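Local coordinates for protein tricorn protease (Thermoplasma acidophilum, PDB 1K32) that probably cleaves peptides, acting downstream of the proteasome as a hexameric serine protease whose beta propellers are thought to gate substrate access, at residues A160-E172 / T183-F196. Numbering follows the deposited sequence.
Sequences ADGRRVIGRNTFE and TRGKIWIEVNSGAF
At the end of the strand pair where 163-168 begins, Glu190 grips Arg164 with one carboxylate oxygen, OE2, while OE1 takes Gly194 N in the turn that follows its own strand. OE2 accepts the backbone N of Arg164 at 3.0 Å in a nearly straight bond, 171° at the hydrogen, on the anti lone pair. With CG anti to the backbone N (chi1 -164°) and the rest of the chain extended, the carboxylate reaches across to that N-H. Arg164 adds a salt bridge from NH2 to OE2, although NH2 is modelled too close to its neighbours for its exact place to be trusted. Were Glu190 an alanine, the backbone N-H groups of Arg164 and Gly194 would probably both lose their acceptor.

Inward, Ile166 with Trp188 and Arg168 with Lys186 form hydrogen-bonded antiparallel pairs; Ile166 N meets Trp188 O at 2.7 Å. On their face of the sheet the extended Arg168 side chain tilts its guanidinium over the rim of the Trp188 indole, CZ 4.5 Å from the five-membered ring centroid and the planes 52° apart, an off-centre cation-pi contact. One water accepts from both Arg168 NH2 and Trp188 NE1, while Arg168 NH1 bonds Tyr1009 O and Pro1011 packs on both residues. Ile166 CD1 abuts Phe196 CE2 at 3.7 Å.

The opposite face is aliphatic: Val165 CG1 touches Ile187 CG2 at 3.6 Å and its CG2 meets Ile189 CD1, which also lies over the Arg163 guanidinium. Ile211 of strand 207-212, in the next sheet, packs on Val165, and Pro209 of the same strand on Ile187. Strands 163-168 and 186-190 are the two middle strands of a four-stranded antiparallel blade, between 156-160 and 195-200, stacked on its neighbour as in a beta propeller.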
loop_
_atom_site.group_PDB
_atom_site.type_symbol
_atom_site.label_atom_id
_atom_site.label_comp_id
_atom_site.label_asym_id
_atom_site.label_seq_id
_atom_site.Cartn_x
_atom_site.Cartn_y
_atom_site.Cartn_z
ATOM N N ALA A 160 48.616 17.230 -65.054
ATOM C CA ALA A 160 49.345 17.028 -66.290
ATOM C C ALA A 160 49.934 18.352 -66.743
ATOM O O ALA A 160 49.233 19.363 -66.840
ATOM C CB ALA A 160 48.417 16.476 -67.360
ATOM N N ASP A 161 51.232 18.346 -67.011
ATOM C CA ASP A 161 51.914 19.547 -67.471
ATOM C C ASP A 161 51.547 20.751 -66.607
ATOM O O ASP A 161 51.380 21.861 -67.103
ATOM C CB ASP A 161 51.542 19.806 -68.928
ATOM C CG ASP A 161 51.734 18.580 -69.794
ATOM O OD1 ASP A 161 52.872 18.066 -69.838
ATOM O OD2 ASP A 161 50.753 18.125 -70.423
ATOM N N GLY A 162 51.415 20.515 -65.307
ATOM C CA GLY A 162 51.074 21.590 -64.401
ATOM C C GLY A 162 49.590 21.873 -64.240
ATOM O O GLY A 162 49.184 22.431 -63.218
ATOM N N ARG A 163 48.763 21.512 -65.216
ATOM C CA ARG A 163 47.341 21.796 -65.061
ATOM C C ARG A 163 46.532 20.686 -64.411
ATOM O O ARG A 163 46.805 19.500 -64.598
ATOM C CB ARG A 163 46.709 22.206 -66.395
ATOM C CG ARG A 163 47.206 21.481 -67.615
ATOM C CD ARG A 163 46.461 21.988 -68.834
ATOM N NE ARG A 163 46.755 21.199 -70.022
ATOM C CZ ARG A 163 45.995 21.180 -71.111
ATOM N NH1 ARG A 163 46.351 20.428 -72.144
ATOM N NH2 ARG A 163 44.877 21.897 -71.166
ATOM N N ARG A 164 45.534 21.096 -63.634
ATOM C CA ARG A 164 44.674 20.172 -62.914
ATOM C C ARG A 164 43.581 19.571 -63.794
ATOM O O ARG A 164 42.943 20.277 -64.573
ATOM C CB ARG A 164 44.025 20.891 -61.727
ATOM C CG ARG A 164 45.010 21.695 -60.857
ATOM C CD ARG A 164 44.383 22.082 -59.520
ATOM N NE ARG A 164 44.537 23.495 -59.178
ATOM C CZ ARG A 164 44.203 24.494 -59.984
ATOM N NH1 ARG A 164 44.362 25.750 -59.602
ATOM N NH2 ARG A 164 43.724 24.232 -61.187
ATOM N N VAL A 165 43.386 18.261 -63.667
ATOM C CA VAL A 165 42.346 17.545 -64.412
ATOM C C VAL A 165 41.351 17.084 -63.347
ATOM O O VAL A 165 41.720 16.420 -62.378
ATOM C CB VAL A 165 42.896 16.316 -65.163
ATOM C CG1 VAL A 165 41.780 15.690 -66.002
ATOM C CG2 VAL A 165 44.050 16.723 -66.066
ATOM N N ILE A 166 40.089 17.445 -63.525
ATOM C CA ILE A 166 39.097 17.102 -62.529
ATOM C C ILE A 166 38.018 16.156 -63.008
ATOM O O ILE A 166 37.371 16.378 -64.027
ATOM C CB ILE A 166 38.472 18.388 -61.953
ATOM C CG1 ILE A 166 39.570 19.167 -61.204
ATOM C CG2 ILE A 166 37.284 18.058 -61.053
ATOM C CD1 ILE A 166 39.189 20.550 -60.762
ATOM N N GLY A 167 37.864 15.074 -62.256
ATOM C CA GLY A 167 36.846 14.097 -62.562
ATOM C C GLY A 167 35.691 14.333 -61.605
ATOM O O GLY A 167 35.873 14.331 -60.375
ATOM N N ARG A 168 34.513 14.568 -62.169
ATOM C CA ARG A 168 33.309 14.798 -61.387
ATOM C C ARG A 168 32.416 13.574 -61.477
ATOM O O ARG A 168 32.130 13.111 -62.575
ATOM C CB ARG A 168 32.546 16.007 -61.924
ATOM C CG ARG A 168 33.184 17.336 -61.580
ATOM C CD ARG A 168 32.405 18.492 -62.171
ATOM N NE ARG A 168 32.755 19.736 -61.500
ATOM C CZ ARG A 168 32.147 20.906 -61.685
ATOM N NH1 ARG A 168 32.559 21.963 -60.987
ATOM N NH2 ARG A 168 31.147 21.030 -62.568
ATOM N N ASN A 169 31.991 13.061 -60.322
ATOM C CA ASN A 169 31.115 11.888 -60.240
ATOM C C ASN A 169 31.710 10.684 -60.948
ATOM O O ASN A 169 30.985 9.802 -61.410
ATOM C CB ASN A 169 29.755 12.211 -60.864
ATOM C CG ASN A 169 29.198 13.516 -60.367
ATOM O OD1 ASN A 169 28.863 14.396 -61.151
ATOM N ND2 ASN A 169 29.097 13.651 -59.061
ATOM N N THR A 170 33.034 10.639 -61.003
ATOM C CA THR A 170 33.741 9.584 -61.708
ATOM C C THR A 170 34.014 8.240 -61.006
ATOM O O THR A 170 34.915 7.495 -61.409
ATOM C CB THR A 170 35.053 10.162 -62.283
ATOM O OG1 THR A 170 35.664 11.021 -61.311
ATOM C CG2 THR A 170 34.766 10.969 -63.540
ATOM N N PHE A 171 33.239 7.916 -59.973
ATOM C CA PHE A 171 33.402 6.621 -59.304
ATOM C C PHE A 171 32.601 5.593 -60.123
ATOM O O PHE A 171 31.795 5.980 -60.962
ATOM C CB PHE A 171 32.889 6.697 -57.853
ATOM C CG PHE A 171 31.600 7.442 -57.700
ATOM C CD1 PHE A 171 30.381 6.838 -58.029
ATOM C CD2 PHE A 171 31.604 8.775 -57.279
ATOM C CE1 PHE A 171 29.181 7.552 -57.947
ATOM C CE2 PHE A 171 30.399 9.509 -57.194
ATOM C CZ PHE A 171 29.188 8.895 -57.529
ATOM N N GLU A 172 32.824 4.300 -59.909
ATOM C CA GLU A 172 32.088 3.286 -60.674
ATOM C C GLU A 172 30.601 3.236 -60.291
ATOM O O GLU A 172 30.232 3.552 -59.156
ATOM C CB GLU A 172 32.697 1.890 -60.463
ATOM C CG GLU A 172 34.178 1.737 -60.875
ATOM C CD GLU A 172 34.424 1.796 -62.388
ATOM O OE1 GLU A 172 35.602 1.875 -62.775
ATOM O OE2 GLU A 172 33.464 1.757 -63.192
ATOM N N THR A 183 23.856 13.147 -63.584
ATOM C CA THR A 183 24.948 12.981 -62.629
ATOM C C THR A 183 26.100 12.116 -63.179
ATOM O O THR A 183 27.004 11.742 -62.425
ATOM C CB THR A 183 24.435 12.345 -61.300
ATOM O OG1 THR A 183 23.144 12.886 -60.967
ATOM C CG2 THR A 183 25.401 12.659 -60.155
ATOM N N ARG A 184 26.083 11.810 -64.479
ATOM C CA ARG A 184 27.133 10.970 -65.081
ATOM C C ARG A 184 28.541 11.580 -64.936
ATOM O O ARG A 184 28.699 12.795 -64.939
ATOM C CB ARG A 184 26.824 10.720 -66.568
ATOM C CG ARG A 184 26.764 11.985 -67.413
ATOM C CD ARG A 184 26.219 11.711 -68.817
ATOM N NE ARG A 184 26.273 12.904 -69.662
ATOM C CZ ARG A 184 25.515 13.985 -69.502
ATOM N NH1 ARG A 184 25.654 15.019 -70.323
ATOM N NH2 ARG A 184 24.607 14.033 -68.536
ATOM N N GLY A 185 29.552 10.721 -64.817
ATOM C CA GLY A 185 30.924 11.184 -64.662
ATOM C C GLY A 185 31.396 12.023 -65.831
ATOM O O GLY A 185 31.234 11.628 -66.983
ATOM N N LYS A 186 31.971 13.188 -65.530
ATOM C CA LYS A 186 32.465 14.107 -66.555
ATOM C C LYS A 186 33.869 14.591 -66.164
ATOM O O LYS A 186 34.238 14.586 -64.983
ATOM C CB LYS A 186 31.523 15.311 -66.682
ATOM C CG LYS A 186 30.090 14.975 -67.084
ATOM C CD LYS A 186 29.218 16.231 -67.129
ATOM C CE LYS A 186 27.801 15.909 -67.594
ATOM N NZ LYS A 186 27.000 17.123 -67.912
ATOM N N ILE A 187 34.646 15.020 -67.147
ATOM C CA ILE A 187 35.998 15.471 -66.870
ATOM C C ILE A 187 36.246 16.904 -67.318
ATOM O O ILE A 187 35.822 17.322 -68.399
ATOM C CB ILE A 187 37.046 14.554 -67.549
ATOM C CG1 ILE A 187 36.818 13.096 -67.123
ATOM C CG2 ILE A 187 38.454 15.014 -67.180
ATOM C CD1 ILE A 187 37.798 12.119 -67.710
ATOM N N TRP A 188 36.937 17.657 -66.471
ATOM C CA TRP A 188 37.269 19.042 -66.774
ATOM C C TRP A 188 38.781 19.172 -66.710
ATOM O O TRP A 188 39.434 18.402 -66.010
ATOM C CB TRP A 188 36.660 19.997 -65.748
ATOM C CG TRP A 188 35.172 20.152 -65.791
ATOM C CD1 TRP A 188 34.235 19.197 -65.520
ATOM C CD2 TRP A 188 34.447 21.362 -66.059
ATOM N NE1 TRP A 188 32.972 19.737 -65.595
ATOM C CE2 TRP A 188 33.071 21.062 -65.923
ATOM C CE3 TRP A 188 34.827 22.671 -66.398
ATOM C CZ2 TRP A 188 32.067 22.025 -66.114
ATOM C CZ3 TRP A 188 33.830 23.629 -66.590
ATOM C CH2 TRP A 188 32.460 23.296 -66.446
ATOM N N ILE A 189 39.334 20.145 -67.430
ATOM C CA ILE A 189 40.773 20.368 -67.417
ATOM C C ILE A 189 41.091 21.859 -67.363
ATOM O O ILE A 189 40.396 22.686 -67.957
ATOM C CB ILE A 189 41.453 19.736 -68.653
ATOM C CG1 ILE A 189 42.966 19.751 -68.476
ATOM C CG2 ILE A 189 41.088 20.501 -69.911
ATOM C CD1 ILE A 189 43.693 18.842 -69.440
ATOM N N GLU A 190 42.145 22.197 -66.631
ATOM C CA GLU A 190 42.553 23.584 -66.488
ATOM C C GLU A 190 43.228 23.996 -67.791
ATOM O O GLU A 190 44.022 23.245 -68.339
ATOM C CB GLU A 190 43.521 23.707 -65.312
ATOM C CG GLU A 190 43.734 25.115 -64.796
ATOM C CD GLU A 190 44.690 25.150 -63.612
ATOM O OE1 GLU A 190 44.784 26.194 -62.940
ATOM O OE2 GLU A 190 45.353 24.126 -63.352
ATOM N N VAL A 191 42.894 25.173 -68.304
ATOM C CA VAL A 191 43.496 25.640 -69.550
ATOM C C VAL A 191 44.354 26.873 -69.292
ATOM O O VAL A 191 45.395 27.072 -69.916
ATOM C CB VAL A 191 42.416 25.975 -70.610
ATOM C CG1 VAL A 191 41.715 24.710 -71.055
ATOM C CG2 VAL A 191 41.407 26.952 -70.039
ATOM N N ASN A 192 43.904 27.693 -68.359
ATOM C CA ASN A 192 44.602 28.907 -67.984
ATOM C C ASN A 192 44.588 28.848 -66.468
ATOM O O ASN A 192 43.534 28.611 -65.890
ATOM C CB ASN A 192 43.822 30.122 -68.491
ATOM C CG ASN A 192 44.185 31.393 -67.765
ATOM O OD1 ASN A 192 45.360 31.750 -67.668
ATOM N ND2 ASN A 192 43.175 32.092 -67.248
ATOM N N SER A 193 45.740 29.046 -65.827
ATOM C CA SER A 193 45.813 28.979 -64.369
ATOM C C SER A 193 44.532 29.494 -63.721
ATOM O O SER A 193 44.273 30.694 -63.698
ATOM C CB SER A 193 47.021 29.767 -63.842
ATOM O OG SER A 193 46.807 31.158 -63.917
ATOM N N GLY A 194 43.717 28.574 -63.216
ATOM C CA GLY A 194 42.474 28.968 -62.580
ATOM C C GLY A 194 41.236 28.848 -63.455
ATOM O O GLY A 194 40.127 28.869 -62.943
ATOM N N ALA A 195 41.422 28.717 -64.763
ATOM C CA ALA A 195 40.310 28.600 -65.710
ATOM C C ALA A 195 40.136 27.152 -66.172
ATOM O O ALA A 195 41.105 26.480 -66.525
ATOM C CB ALA A 195 40.554 29.506 -66.912
ATOM N N PHE A 196 38.897 26.673 -66.185
ATOM C CA PHE A 196 38.642 25.299 -66.592
ATOM C C PHE A 196 37.649 25.131 -67.727
ATOM O O PHE A 196 36.751 25.942 -67.919
ATOM C CB PHE A 196 38.162 24.472 -65.399
ATOM C CG PHE A 196 39.186 24.318 -64.322
ATOM C CD1 PHE A 196 39.527 25.393 -63.510
ATOM C CD2 PHE A 196 39.812 23.092 -64.115
ATOM C CE1 PHE A 196 40.479 25.248 -62.501
ATOM C CE2 PHE A 196 40.761 22.938 -63.111
ATOM C CZ PHE A 196 41.092 24.023 -62.302
HETATM O O HOH W 1 30.016 19.102 -64.817
HETATM O O HOH W 2 27.768 9.123 -60.988
#